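Local atomic coordinates of aldehyde dehydrogenase family protein (Pseudomonas syringae pv. tomato, PDB entry 5IUV), a protein that probably oxidises indole-3-acetaldehyde to the auxin indole-3-acetic acid, using NAD+ as the hydride acceptor, in a plant-pathogenic bacterium. Residues 263-267 / 485-489; 63-67 / 234-238. All coordinates share one frame; numbering follows the deposited sequence.

Contact 1: 263-267 / 485-489; sequences RVWLE and DKYTE. With NAD (nicotinamide-adenine-dinucleotide), chain C.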
# COMPACT_ATOMS: atom_id res chain seq x y z
N ARG A 263 -24.12 6.43 5.65
CA ARG A 263 -23.07 5.66 6.32
C ARG A 263 -23.01 6.08 7.80
O ARG A 263 -23.18 7.25 8.13
CB ARG A 263 -21.70 5.86 5.65
CG ARG A 263 -21.57 5.21 4.28
CD ARG A 263 -22.03 6.13 3.16
NE ARG A 263 -21.78 5.52 1.86
CZ ARG A 263 -22.68 4.81 1.17
NH1 ARG A 263 -23.91 4.65 1.65
NH2 ARG A 263 -22.36 4.29 -0.00
N VAL A 264 -22.79 5.11 8.67
CA VAL A 264 -22.74 5.36 10.11
C VAL A 264 -21.44 4.81 10.69
O VAL A 264 -21.15 3.63 10.55
CB VAL A 264 -23.94 4.70 10.84
CG1 VAL A 264 -23.83 4.88 12.35
CG2 VAL A 264 -25.25 5.26 10.33
N TRP A 265 -20.66 5.68 11.32
CA TRP A 265 -19.40 5.28 11.92
C TRP A 265 -19.41 5.67 13.39
O TRP A 265 -19.62 6.83 13.72
CB TRP A 265 -18.22 5.94 11.20
CG TRP A 265 -18.15 5.64 9.73
CD1 TRP A 265 -18.58 6.44 8.71
CD2 TRP A 265 -17.62 4.47 9.12
NE1 TRP A 265 -18.34 5.84 7.50
CE2 TRP A 265 -17.75 4.62 7.73
CE3 TRP A 265 -17.03 3.30 9.61
CZ2 TRP A 265 -17.32 3.65 6.82
CZ3 TRP A 265 -16.61 2.34 8.72
CH2 TRP A 265 -16.76 2.52 7.34
N LEU A 266 -19.16 4.69 14.26
CA LEU A 266 -19.38 4.87 15.69
C LEU A 266 -18.12 4.64 16.52
O LEU A 266 -17.38 3.69 16.29
CB LEU A 266 -20.47 3.91 16.17
CG LEU A 266 -21.76 3.92 15.35
CD1 LEU A 266 -22.63 2.70 15.64
CD2 LEU A 266 -22.52 5.21 15.62
N GLU A 267 -17.91 5.52 17.49
CA GLU A 267 -16.90 5.32 18.53
C GLU A 267 -17.64 5.41 19.86
O GLU A 267 -18.11 6.47 20.23
CB GLU A 267 -15.80 6.38 18.44
CG GLU A 267 -15.06 6.40 17.11
CD GLU A 267 -13.69 5.74 17.20
OE1 GLU A 267 -13.26 5.42 18.33
OE2 GLU A 267 -13.04 5.55 16.14
N ASP A 485 -10.89 6.85 5.35
CA ASP A 485 -11.81 5.96 4.66
C ASP A 485 -13.26 6.14 5.10
O ASP A 485 -14.18 5.74 4.38
CB ASP A 485 -11.37 4.50 4.86
CG ASP A 485 -10.07 4.17 4.14
OD1 ASP A 485 -9.67 4.93 3.22
OD2 ASP A 485 -9.44 3.15 4.50
N LYS A 486 -13.49 6.74 6.26
CA LYS A 486 -14.85 6.99 6.72
C LYS A 486 -15.52 8.14 5.97
O LYS A 486 -16.74 8.31 6.05
CB LYS A 486 -14.87 7.30 8.22
CG LYS A 486 -14.33 6.18 9.08
CD LYS A 486 -14.65 6.40 10.54
CE LYS A 486 -13.99 7.65 11.08
NZ LYS A 486 -13.94 7.55 12.57
N TYR A 487 -14.73 8.92 5.24
CA TYR A 487 -15.23 10.16 4.64
C TYR A 487 -15.16 10.12 3.12
O TYR A 487 -15.39 11.14 2.46
CB TYR A 487 -14.45 11.35 5.20
CG TYR A 487 -14.49 11.38 6.71
CD1 TYR A 487 -15.66 11.73 7.37
CD2 TYR A 487 -13.40 10.99 7.46
CE1 TYR A 487 -15.72 11.74 8.76
CE2 TYR A 487 -13.44 10.99 8.84
CZ TYR A 487 -14.61 11.37 9.48
OH TYR A 487 -14.65 11.36 10.86
N THR A 488 -14.85 8.95 2.57
CA THR A 488 -14.77 8.81 1.12
C THR A 488 -15.50 7.58 0.60
O THR A 488 -15.86 6.68 1.36
CB THR A 488 -13.30 8.75 0.64
OG1 THR A 488 -12.62 7.66 1.27
CG2 THR A 488 -12.56 10.04 0.98
N GLU A 489 -15.72 7.56 -0.71
CA GLU A 489 -16.33 6.44 -1.42
C GLU A 489 -15.37 5.92 -2.48
O GLU A 489 -14.74 6.71 -3.17
CB GLU A 489 -17.64 6.85 -2.11
CG GLU A 489 -18.78 7.18 -1.19
CD GLU A 489 -19.39 5.96 -0.54
OE1 GLU A 489 -19.30 4.85 -1.12
OE2 GLU A 489 -19.97 6.10 0.56
PA NAD C . -23.94 10.56 24.55
O1A NAD C . -24.14 9.27 23.86
O2A NAD C . -24.99 10.87 25.60
O5B NAD C . -23.89 11.74 23.50
C5B NAD C . -22.80 12.01 22.59
C4B NAD C . -23.28 13.06 21.62
O4B NAD C . -24.48 12.59 20.98
C3B NAD C . -23.62 14.44 22.19
O3B NAD C . -23.25 15.47 21.28
C2B NAD C . -25.14 14.38 22.35
O2B NAD C . -25.74 15.67 22.33
C1B NAD C . -25.52 13.53 21.14
N9A NAD C . -26.79 12.82 21.21
C8A NAD C . -27.47 12.42 22.33
N7A NAD C . -28.64 11.88 22.08
C5A NAD C . -28.72 11.90 20.69
C6A NAD C . -29.70 11.43 19.79
N6A NAD C . -30.86 10.88 20.17
N1A NAD C . -29.45 11.56 18.47
C2A NAD C . -28.32 12.15 18.08
N3A NAD C . -27.33 12.65 18.83
C4A NAD C . -27.59 12.48 20.14
O3 NAD C . -22.51 10.56 25.27
PN NAD C . -21.73 11.60 26.21
O1N NAD C . -22.35 11.49 27.55
O2N NAD C . -21.69 12.92 25.54
O5D NAD C . -20.23 11.04 26.19
C5D NAD C . -19.81 9.95 27.04
C4D NAD C . -19.70 8.70 26.19
O4D NAD C . -18.75 8.93 25.12
C3D NAD C . -19.20 7.46 26.91
O3D NAD C . -20.01 6.34 26.58
C2D NAD C . -17.77 7.34 26.37
O2D NAD C . -17.22 6.02 26.34
C1D NAD C . -17.93 7.83 24.91
N1N NAD C . -16.59 8.28 24.35
C2N NAD C . -16.06 7.47 23.32
C3N NAD C . -14.88 7.82 22.70
C7N NAD C . -14.22 6.96 21.64
O7N NAD C . -14.65 5.81 21.44
N7N NAD C . -13.15 7.43 21.05
C4N NAD C . -14.21 8.97 23.13
C5N NAD C . -14.73 9.74 24.16
C6N NAD C . -15.93 9.38 24.76
O HOH W 1 -18.96 7.26 4.95
O HOH W 2 -16.82 7.83 13.98
O HOH W 3 -15.21 5.36 13.86
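Lys486 lays its methylenes over one face of the Trp265 indole. Its CB stands 3.8 Å from the centroid of the five-membered ring, 6° off the normal, a CH-pi contact, while CG lies over the same face nearer the rim. The extended chi2 (-167°) carries CD to 3.7 Å from Trp265 CB, and a bend at chi3 then redirects CE and the amine, which ends near Glu267. Lysine suits the place because its aliphatic chain can lie on an indole while its amine continues to polar partners. In the indole plane, a water accepts from Trp265 NE1 and donates to Lys486 O. Another water joins Lys486 NZ (2.8 Å) to OE2 of Glu267, the predicted active-site residue, whose OE1 receives a weak bond from NAD N7N. Asp478 forms a salt bridge with the amine and helps to position it. Farther along, Arg263 and Glu489 form a salt bridge: NH2 aims straight at OE1 (3.3 Å, 176°), a weak bond. Arg477 of the second subunit also pairs with Glu489. Strand 263-267 runs parallel to strand 239-243, with Leu266 against helix 246-258; Tyr487 packs on helix 170-183, and strand 488-496 lies antiparallel to strand 149-164.

Contact 2: 63-67 / 234-238; sequences VESAR and HMDVD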
# COMPACT_ATOMS: atom_id res chain seq x y z
N VAL A 63 -27.41 22.00 6.48
CA VAL A 63 -27.15 20.96 5.49
C VAL A 63 -27.29 21.52 4.08
O VAL A 63 -26.49 21.19 3.19
CB VAL A 63 -28.08 19.74 5.69
CG1 VAL A 63 -27.96 18.77 4.51
CG2 VAL A 63 -27.74 19.02 7.00
N GLU A 64 -28.28 22.38 3.87
CA GLU A 64 -28.39 23.08 2.58
C GLU A 64 -27.12 23.88 2.29
O GLU A 64 -26.63 23.90 1.16
CB GLU A 64 -29.60 24.01 2.56
CG GLU A 64 -30.94 23.30 2.47
CD GLU A 64 -32.12 24.27 2.45
OE1 GLU A 64 -31.92 25.45 2.09
OE2 GLU A 64 -33.24 23.85 2.80
N SER A 65 -26.60 24.54 3.32
CA SER A 65 -25.36 25.29 3.22
C SER A 65 -24.17 24.37 2.92
O SER A 65 -23.36 24.64 2.04
CB SER A 65 -25.12 26.08 4.51
OG SER A 65 -23.81 26.62 4.59
N ALA A 66 -24.07 23.28 3.68
CA ALA A 66 -23.03 22.28 3.46
C ALA A 66 -23.05 21.75 2.02
O ALA A 66 -22.01 21.62 1.38
CB ALA A 66 -23.18 21.14 4.44
N ARG A 67 -24.25 21.44 1.54
CA ARG A 67 -24.44 20.81 0.23
C ARG A 67 -24.07 21.78 -0.89
O ARG A 67 -23.39 21.41 -1.84
CB ARG A 67 -25.89 20.34 0.06
CG ARG A 67 -26.26 19.87 -1.34
CD ARG A 67 -25.51 18.58 -1.71
NE ARG A 67 -25.81 17.49 -0.78
CZ ARG A 67 -25.06 16.41 -0.63
NH1 ARG A 67 -23.96 16.26 -1.36
NH2 ARG A 67 -25.41 15.47 0.24
N HIS A 234 -31.46 13.17 8.65
CA HIS A 234 -31.57 14.05 7.48
C HIS A 234 -31.36 13.28 6.18
O HIS A 234 -30.44 12.48 6.06
CB HIS A 234 -30.58 15.21 7.56
CG HIS A 234 -30.99 16.39 6.73
ND1 HIS A 234 -30.84 16.42 5.36
CD2 HIS A 234 -31.58 17.56 7.07
CE1 HIS A 234 -31.30 17.56 4.89
NE2 HIS A 234 -31.75 18.28 5.91
N MET A 235 -32.22 13.54 5.20
CA MET A 235 -32.20 12.79 3.94
C MET A 235 -31.10 13.24 2.98
O MET A 235 -30.89 12.60 1.95
CB MET A 235 -33.57 12.89 3.24
CG MET A 235 -34.71 12.26 4.04
SD MET A 235 -34.45 10.48 4.22
CE MET A 235 -34.75 9.94 2.54
N ASP A 236 -30.39 14.31 3.31
CA ASP A 236 -29.31 14.76 2.43
C ASP A 236 -27.96 14.80 3.15
O ASP A 236 -27.01 15.45 2.69
CB ASP A 236 -29.64 16.13 1.82
CG ASP A 236 -28.77 16.47 0.62
OD1 ASP A 236 -28.55 15.58 -0.23
OD2 ASP A 236 -28.28 17.62 0.53
N VAL A 237 -27.87 14.12 4.29
CA VAL A 237 -26.58 13.90 4.94
C VAL A 237 -26.07 12.54 4.48
O VAL A 237 -26.78 11.54 4.57
CB VAL A 237 -26.69 13.94 6.48
CG1 VAL A 237 -25.42 13.42 7.15
CG2 VAL A 237 -27.00 15.36 6.96
N ASP A 238 -24.84 12.49 3.96
CA ASP A 238 -24.30 11.26 3.38
C ASP A 238 -23.75 10.32 4.44
O ASP A 238 -23.84 9.10 4.31
CB ASP A 238 -23.20 11.58 2.36
CG ASP A 238 -23.72 12.42 1.20
OD1 ASP A 238 -24.45 11.87 0.37
OD2 ASP A 238 -23.40 13.63 1.14
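Arg67 reaches from its helix to both Asp236 and Asp238, and the three charged side chains form one salt-bridge network. The guanidinium grips Asp236 side-on. Its NE gives a nearly straight bond (170°) to OD2 at 2.8 Å, in the guanidinium plane and on the syn side of the carboxylate, though tilted out of the carboxylate's own plane, while NH2 makes a weak bond to OD1. The same NH2 also reaches OD2 of Asp238 at 2.9 Å, meeting a carboxylate that stands almost perpendicular to the guanidinium. Bends at chi2 and chi3 (67° and 59°) fold the arginine chain over Asp236 OD2 and turn its NE edge to that carboxylate. Asp238 OD2 has a second donor in the backbone N of Val160, which helps to hold it in place.

Among the bonds that involve the main chain, Asp236 O accepts from Arg67 NH2 at 2.9 Å, with the donor above the carbonyl plane, so the arginine secures main chain as well as side chains. Within 234-238, the backbone N of Asp236 donates to His234 ND1 (3.0 Å), close to the imidazole plane, bracing the type I turn from His234 to Val237. The other ring nitrogen, NE2, is hydrogen-bonded to Gln60 OE1, one helical turn before Glu64.

The apolar part belongs to Val63. Its CG1 lies over the imidazole face, 3.6 Å from His234 CE1, in a CH-pi contact, and its CG2 meets Val237 CG2 at 3.7 Å. The branched valine thus serves two neighbours with two methyls, a shape suited to this buried position.

Together these contacts dock helix 56-72 on the turn that follows helix 224-232 and leads into strand 239-243, a helix-to-strand connection of the Rossmann-like, NAD-binding part of an aldehyde dehydrogenase.

Contact 1 is the more buried, holding the predicted active-site glutamate at one end and facing a second subunit at the other; contact 2 is partly buried and farther from the chain's centre. Both serve the same mixed sheet: 234-238 leads into strand 239-243, which pairs with 263-267, and the two contacts meet where Arg263 N probably donates to Asp238 O (3.0 Å). Their arginines differ accordingly. In contact 2 a single arginine gathers two aspartates of its own chain, whereas the ion pair of contact 1 is shared with another subunit. Water mediates much of the polar traffic in contact 1, while direct ionic bonds dominate contact 2.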